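Local structure of U4/U6 snRNA-associated-splicing factor PRP24 (Saccharomyces cerevisiae, 4N0T) at residues P17-N21 and Q22-Y26; A333-M336 and L337-L340; G342-Q346 and G347-R351. The protein binds U6 snRNA and acts as a recycling factor of the spliceosome, annealing U6 with U4 snRNA. All coordinates share one frame; numbering follows the deposited sequence.

Interaction 1. Residues P17-N21 and Q22-Y26; sequences PKSYN and QNKVY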
# COMPACT_ATOMS: atom_id res chain seq x y z
N PRO A 17 13.81 17.42 -27.63
CA PRO A 17 14.37 16.59 -28.71
C PRO A 17 14.35 15.11 -28.35
O PRO A 17 14.43 14.78 -27.16
CB PRO A 17 15.82 17.08 -28.81
CG PRO A 17 15.79 18.48 -28.28
CD PRO A 17 14.76 18.46 -27.18
N LYS A 18 14.25 14.24 -29.35
CA LYS A 18 14.36 12.79 -29.16
C LYS A 18 15.57 12.39 -28.32
O LYS A 18 15.52 11.46 -27.50
CB LYS A 18 14.46 12.10 -30.52
CG LYS A 18 13.28 11.22 -30.88
CD LYS A 18 13.75 9.92 -31.51
CE LYS A 18 14.21 8.92 -30.45
NZ LYS A 18 13.05 8.35 -29.71
N SER A 19 16.67 13.12 -28.52
CA SER A 19 17.95 12.80 -27.89
C SER A 19 18.04 13.23 -26.44
O SER A 19 19.02 12.92 -25.75
CB SER A 19 19.10 13.43 -28.68
OG SER A 19 19.15 14.84 -28.50
N TYR A 20 17.03 13.95 -25.96
CA TYR A 20 17.09 14.49 -24.60
C TYR A 20 16.82 13.45 -23.52
O TYR A 20 15.77 12.80 -23.48
CB TYR A 20 16.19 15.73 -24.45
CG TYR A 20 17.01 16.99 -24.31
CD1 TYR A 20 17.86 17.40 -25.33
CD2 TYR A 20 16.94 17.77 -23.16
CE1 TYR A 20 18.62 18.54 -25.22
CE2 TYR A 20 17.71 18.92 -23.04
CZ TYR A 20 18.54 19.30 -24.07
OH TYR A 20 19.31 20.43 -23.98
N ASN A 21 17.81 13.28 -22.64
CA ASN A 21 17.68 12.40 -21.50
C ASN A 21 17.49 13.18 -20.21
O ASN A 21 17.57 14.42 -20.19
CB ASN A 21 18.89 11.45 -21.39
CG ASN A 21 20.21 12.19 -21.26
OD1 ASN A 21 20.29 13.28 -20.69
ND2 ASN A 21 21.27 11.59 -21.79
N GLN A 22 17.26 12.45 -19.13
CA GLN A 22 17.09 13.02 -17.80
C GLN A 22 18.24 13.97 -17.43
O GLN A 22 18.02 15.05 -16.86
CB GLN A 22 17.02 11.85 -16.83
CG GLN A 22 16.74 12.18 -15.40
CD GLN A 22 16.63 10.92 -14.58
OE1 GLN A 22 17.10 9.86 -15.00
NE2 GLN A 22 16.00 11.02 -13.42
N ASN A 23 19.47 13.57 -17.76
CA ASN A 23 20.64 14.39 -17.45
C ASN A 23 20.62 15.74 -18.16
O ASN A 23 20.90 16.78 -17.55
CB ASN A 23 21.92 13.64 -17.81
CG ASN A 23 23.16 14.51 -17.71
OD1 ASN A 23 23.37 15.22 -16.73
ND2 ASN A 23 23.99 14.48 -18.75
N LYS A 24 20.30 15.73 -19.45
CA LYS A 24 20.27 16.96 -20.24
C LYS A 24 19.15 17.87 -19.76
O LYS A 24 19.26 19.09 -19.81
CB LYS A 24 20.10 16.65 -21.72
CG LYS A 24 21.28 15.93 -22.34
CD LYS A 24 21.09 15.76 -23.84
CE LYS A 24 22.23 14.98 -24.46
NZ LYS A 24 21.94 14.66 -25.88
N VAL A 25 18.05 17.26 -19.31
CA VAL A 25 16.94 18.03 -18.75
C VAL A 25 17.39 18.77 -17.50
O VAL A 25 17.13 19.97 -17.37
CB VAL A 25 15.72 17.13 -18.49
CG1 VAL A 25 14.66 17.89 -17.71
CG2 VAL A 25 15.17 16.62 -19.82
N TYR A 26 18.09 18.07 -16.60
CA TYR A 26 18.68 18.68 -15.41
C TYR A 26 19.54 19.88 -15.75
O TYR A 26 19.31 20.98 -15.24
CB TYR A 26 19.57 17.67 -14.66
CG TYR A 26 18.89 16.99 -13.51
CD1 TYR A 26 18.73 17.64 -12.29
CD2 TYR A 26 18.42 15.69 -13.63
CE1 TYR A 26 18.11 17.01 -11.23
CE2 TYR A 26 17.81 15.05 -12.57
CZ TYR A 26 17.65 15.72 -11.38
OH TYR A 26 17.03 15.08 -10.33
O HOH W 1 21.05 20.27 -21.53
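Lys-24, in the first turn of helix 22-29, reaches back over the ring of Tyr-20 at an N-capped helix start in the first RNA recognition motif, where the loop after strand 10-16 turns into the first helix of the fold. Lys-24 CB sits over one face of the Tyr-20 ring, 3.7 Å from the centroid and 18° off the ring normal, a CH-pi contact displaced toward the rim. Lys-24 CG lies 3.3 Å from Asn-21 OD1. Lys-24 CD runs on beside the CD1-CE1 side of that ring, 3.9 Å from Tyr-20 CD1. CE and NZ then continue toward Ser-19, where Lys-24 NZ makes only a weak hydrogen bond, 3.4 Å, to Ser-19 O. The chain is extended beyond CG, and with CG anti to the carbonyl carbon (chi1 -67°) it is laid back across the loop.

Asn-21 is the N-cap. Its OD1 accepts from Lys-24 N at 2.7 Å, with the donor almost straight out from the side-chain carbonyl, so a backbone N-H of the first turn has a partner. Asn-21 O takes Val-25 N, which starts the regular helical bonding. A type I turn from Pro-17 to Tyr-20 leads into the cap. Val-25 CG2 meets the Tyr-20 ring at its edge, in plane, while Val-25 also packs on Val-38 and Val-40 of strand 35-42. At the phenol end, one water links Tyr-20 OH, 3.0 Å away, to Lys-24 O, to which it donates at 2.7 Å.

Interaction 2. Residues A333-M336 and L337-L340; sequences AAKM and LMIL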
# COMPACT_ATOMS: atom_id res chain seq x y z
N ALA A 333 12.39 -25.51 4.02
CA ALA A 333 12.97 -24.22 4.36
C ALA A 333 14.48 -24.19 4.13
O ALA A 333 15.01 -23.23 3.59
CB ALA A 333 12.64 -23.84 5.79
N ALA A 334 15.17 -25.26 4.54
CA ALA A 334 16.62 -25.33 4.35
C ALA A 334 17.02 -25.29 2.88
O ALA A 334 18.00 -24.63 2.51
CB ALA A 334 17.17 -26.58 5.02
N LYS A 335 16.27 -25.99 2.04
CA LYS A 335 16.56 -25.99 0.61
C LYS A 335 16.27 -24.63 -0.01
O LYS A 335 17.00 -24.16 -0.90
CB LYS A 335 15.76 -27.07 -0.11
CG LYS A 335 16.06 -27.17 -1.61
CD LYS A 335 17.57 -27.30 -1.90
CE LYS A 335 17.83 -27.42 -3.39
NZ LYS A 335 17.17 -28.62 -4.02
N MET A 336 15.20 -23.99 0.45
CA MET A 336 14.88 -22.65 -0.02
C MET A 336 15.94 -21.65 0.40
O MET A 336 16.24 -20.72 -0.34
CB MET A 336 13.50 -22.22 0.49
CG MET A 336 12.38 -22.98 -0.17
SD MET A 336 12.43 -22.83 -1.96
CE MET A 336 12.97 -24.48 -2.43
N LEU A 337 16.51 -21.85 1.59
CA LEU A 337 17.60 -20.99 2.06
C LEU A 337 18.73 -21.00 1.04
O LEU A 337 19.24 -19.96 0.63
CB LEU A 337 18.12 -21.50 3.40
CG LEU A 337 19.15 -20.59 4.08
CD1 LEU A 337 18.47 -19.41 4.76
CD2 LEU A 337 19.99 -21.36 5.09
N MET A 338 19.11 -22.20 0.62
CA MET A 338 20.18 -22.36 -0.37
C MET A 338 19.84 -21.75 -1.73
O MET A 338 20.62 -20.99 -2.31
CB MET A 338 20.51 -23.84 -0.53
CG MET A 338 21.56 -24.09 -1.60
SD MET A 338 21.72 -25.85 -1.97
CE MET A 338 22.22 -26.50 -0.38
N ILE A 339 18.67 -22.11 -2.26
CA ILE A 339 18.23 -21.63 -3.57
C ILE A 339 18.09 -20.11 -3.63
O ILE A 339 18.49 -19.47 -4.60
CB ILE A 339 16.89 -22.30 -3.98
CG1 ILE A 339 17.11 -23.77 -4.36
CG2 ILE A 339 16.25 -21.56 -5.15
CD1 ILE A 339 15.81 -24.49 -4.72
N LEU A 340 17.51 -19.51 -2.60
CA LEU A 340 17.19 -18.09 -2.70
C LEU A 340 18.38 -17.16 -2.49
O LEU A 340 18.38 -16.03 -2.99
CB LEU A 340 16.05 -17.73 -1.73
CG LEU A 340 14.70 -18.22 -2.24
CD1 LEU A 340 13.61 -18.07 -1.19
CD2 LEU A 340 14.33 -17.45 -3.48
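Met-336 and Ile-339 lie side by side and point the same way from helix 330-340, and the methyl CE of Met-336 meets CD1 of Ile-339 at 3.6 Å. The sulfur chain is bent to get there, at chi2 and again at chi3 (108°), which curls CE round toward the next turn. The same Ile-339 CD1 also meets Lys-335, whose CE comes within 3.8 Å from a direction roughly at right angles to the methionine methyl. The aliphatic part of that lysine crosses Ile-339 at an angle, its bend at chi2 (52°) folding the chain over the isoleucine. Ile-339 CD1 thus touches both a methionine methyl and a lysine methylene.

Beneath these side chains runs the backbone of a regular alpha-helix, which sets their spacing. Four successive i to i+4 bonds span the two segments: Leu-337 N to Ala-333 O, Met-338 N to Ala-334 O, Ile-339 N to Lys-335 O and Leu-340 N to Met-336 O. The bond from Met-338 N to Ala-334 O is the longest at 3.3 Å, and that of Ile-339 the straightest, with 171° at the hydrogen. Leu-340 CB rests 3.3 Å from Met-336 O, and Leu-340 CD1 makes a looser contact with Met-336 CB at 4.5 Å.

This is the second helix of the occluded RNA recognition motif, packed against its sheet. Ala-333 and Met-336 touch Phe-327 of strand 322-327, Leu-337 and Leu-340 meet Ile-282 of strand 281-285, and Leu-340 wedges further in, against Phe-299 and Leu-300 of helix 293-302.

Interaction 3. Residues G342-Q346 and G347-R351; sequences GSQFQ and GKVIR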
# COMPACT_ATOMS: atom_id res chain seq x y z
N GLY A 342 21.31 -15.10 -3.05
CA GLY A 342 21.99 -14.69 -4.27
C GLY A 342 21.13 -14.67 -5.52
O GLY A 342 21.60 -14.30 -6.61
N SER A 343 19.87 -15.07 -5.39
CA SER A 343 18.93 -14.96 -6.50
C SER A 343 18.63 -13.49 -6.80
O SER A 343 19.01 -12.60 -6.03
CB SER A 343 17.64 -15.71 -6.18
OG SER A 343 16.95 -15.07 -5.13
N GLN A 344 17.96 -13.22 -7.92
CA GLN A 344 17.63 -11.84 -8.28
C GLN A 344 16.14 -11.58 -8.12
O GLN A 344 15.30 -12.37 -8.59
CB GLN A 344 18.06 -11.51 -9.72
CG GLN A 344 19.55 -11.20 -9.87
CD GLN A 344 19.82 -10.18 -10.96
OE1 GLN A 344 18.98 -9.93 -11.83
NE2 GLN A 344 21.00 -9.56 -10.92
N PHE A 345 15.81 -10.47 -7.47
CA PHE A 345 14.43 -10.04 -7.32
C PHE A 345 14.35 -8.56 -7.67
O PHE A 345 15.08 -7.74 -7.11
CB PHE A 345 13.96 -10.30 -5.88
CG PHE A 345 12.54 -9.87 -5.61
CD1 PHE A 345 11.47 -10.60 -6.11
CD2 PHE A 345 12.28 -8.75 -4.82
CE1 PHE A 345 10.15 -10.21 -5.84
CE2 PHE A 345 10.97 -8.35 -4.55
CZ PHE A 345 9.91 -9.08 -5.06
N GLN A 346 13.46 -8.23 -8.62
CA GLN A 346 13.29 -6.86 -9.10
C GLN A 346 14.62 -6.28 -9.58
O GLN A 346 14.93 -5.12 -9.32
CB GLN A 346 12.66 -5.97 -8.02
CG GLN A 346 11.39 -6.56 -7.40
CD GLN A 346 10.13 -5.77 -7.73
OE1 GLN A 346 9.41 -6.09 -8.68
NE2 GLN A 346 9.86 -4.74 -6.93
N GLY A 347 15.41 -7.10 -10.27
CA GLY A 347 16.67 -6.66 -10.83
C GLY A 347 17.80 -6.51 -9.83
O GLY A 347 18.87 -6.02 -10.19
N LYS A 348 17.58 -6.93 -8.59
CA LYS A 348 18.61 -6.78 -7.56
C LYS A 348 18.90 -8.12 -6.91
O LYS A 348 18.00 -8.95 -6.78
CB LYS A 348 18.14 -5.80 -6.48
CG LYS A 348 18.00 -4.35 -6.94
CD LYS A 348 17.55 -3.45 -5.79
CE LYS A 348 16.10 -3.00 -5.96
NZ LYS A 348 15.59 -2.29 -4.75
N VAL A 349 20.14 -8.33 -6.48
CA VAL A 349 20.49 -9.57 -5.78
C VAL A 349 19.93 -9.51 -4.36
O VAL A 349 20.01 -8.48 -3.69
CB VAL A 349 22.01 -9.79 -5.77
CG1 VAL A 349 22.37 -11.03 -4.97
CG2 VAL A 349 22.53 -9.92 -7.20
N ILE A 350 19.33 -10.61 -3.91
CA ILE A 350 18.82 -10.68 -2.54
C ILE A 350 19.55 -11.78 -1.79
O ILE A 350 20.13 -12.70 -2.40
CB ILE A 350 17.31 -10.98 -2.51
CG1 ILE A 350 17.01 -12.24 -3.33
CG2 ILE A 350 16.51 -9.79 -3.00
CD1 ILE A 350 15.56 -12.74 -3.20
N ARG A 351 19.53 -11.66 -0.47
CA ARG A 351 20.14 -12.65 0.41
C ARG A 351 19.05 -13.39 1.16
O ARG A 351 17.93 -12.89 1.32
CB ARG A 351 21.05 -11.94 1.43
CG ARG A 351 22.05 -10.98 0.79
CD ARG A 351 22.89 -10.29 1.85
NE ARG A 351 24.13 -9.77 1.26
CZ ARG A 351 25.33 -9.90 1.81
NH1 ARG A 351 25.48 -10.53 2.98
NH2 ARG A 351 26.39 -9.40 1.19
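Phe-345 N gives its hydrogen to Lys-348 O at 2.8 Å, in the carbonyl plane, and Lys-348 O also receives a CA-H contact from Gln-344 CA at 3.3 Å. The return bond, Lys-348 N to Phe-345 O, is 3.0 Å long, but its donor stands well above the carbonyl plane, 62° out of it. These two bonds close a two-residue beta hairpin whose type I' turn places Gln-346 and Gly-347 at the tip, both with positive phi. Beyond the two bridged pairs, Ile-350 bonds to two successive residues: Ile-350 N to Ser-343 O at 2.9 Å, and Ile-350 O to Gly-342 N at 2.8 Å. Between the Phe-345 and Lys-348 pair and the bond from Ile-350 N to Ser-343 O, Gln-344 and Val-349 form a non-hydrogen-bonded pair. Their side chains meet obliquely, Gln-344 NE2 lying 4.0 Å from Val-349 CG2.

Beside Phe-345, Ile-350 packs back on the first strand. Its CG1 stands between the backbone N and the carbonyl carbon (chi1 53°), which brings Ile-350 CD1 to 3.3 Å from Ser-343 OG, while Ile-350 CG2 touches Phe-345 CB at 3.9 Å. Ser-343 OG has its own hydrogen-bond partner in Leu-340 O, at the end of the preceding helix. CG of Gln-346 lies over one face of the Phe-345 ring.

Four main-chain hydrogen bonds therefore hold the hairpin, while the Phe-345 ring, directed away from the partner strand and set edge-to-face against Phe-299, carries this edge of the occluded RNA recognition motif onto helix 293-302.

Overall arrangement
From the N terminus, interaction 1 comes first, where strand 10-16 gives way to helix 22-29 in the first RNA recognition motif. Interactions 2 and 3 follow much later, both in the occluded motif: helix 330-340, then the hairpin of strands 344-345 and 348-353. Each is local, so they stand in series and none nests in or crosses another. Interactions 2 and 3 have centres about 14 Å apart and touch, Leu-340 O packing at 4.0 Å from Ile-350 CG1, which sets the end of the second helix beside strand 348-353, next to the edge strand. Interaction 1 does not touch either, its nearest atoms about 16 Å from interaction 3 and about 29 Å from interaction 2.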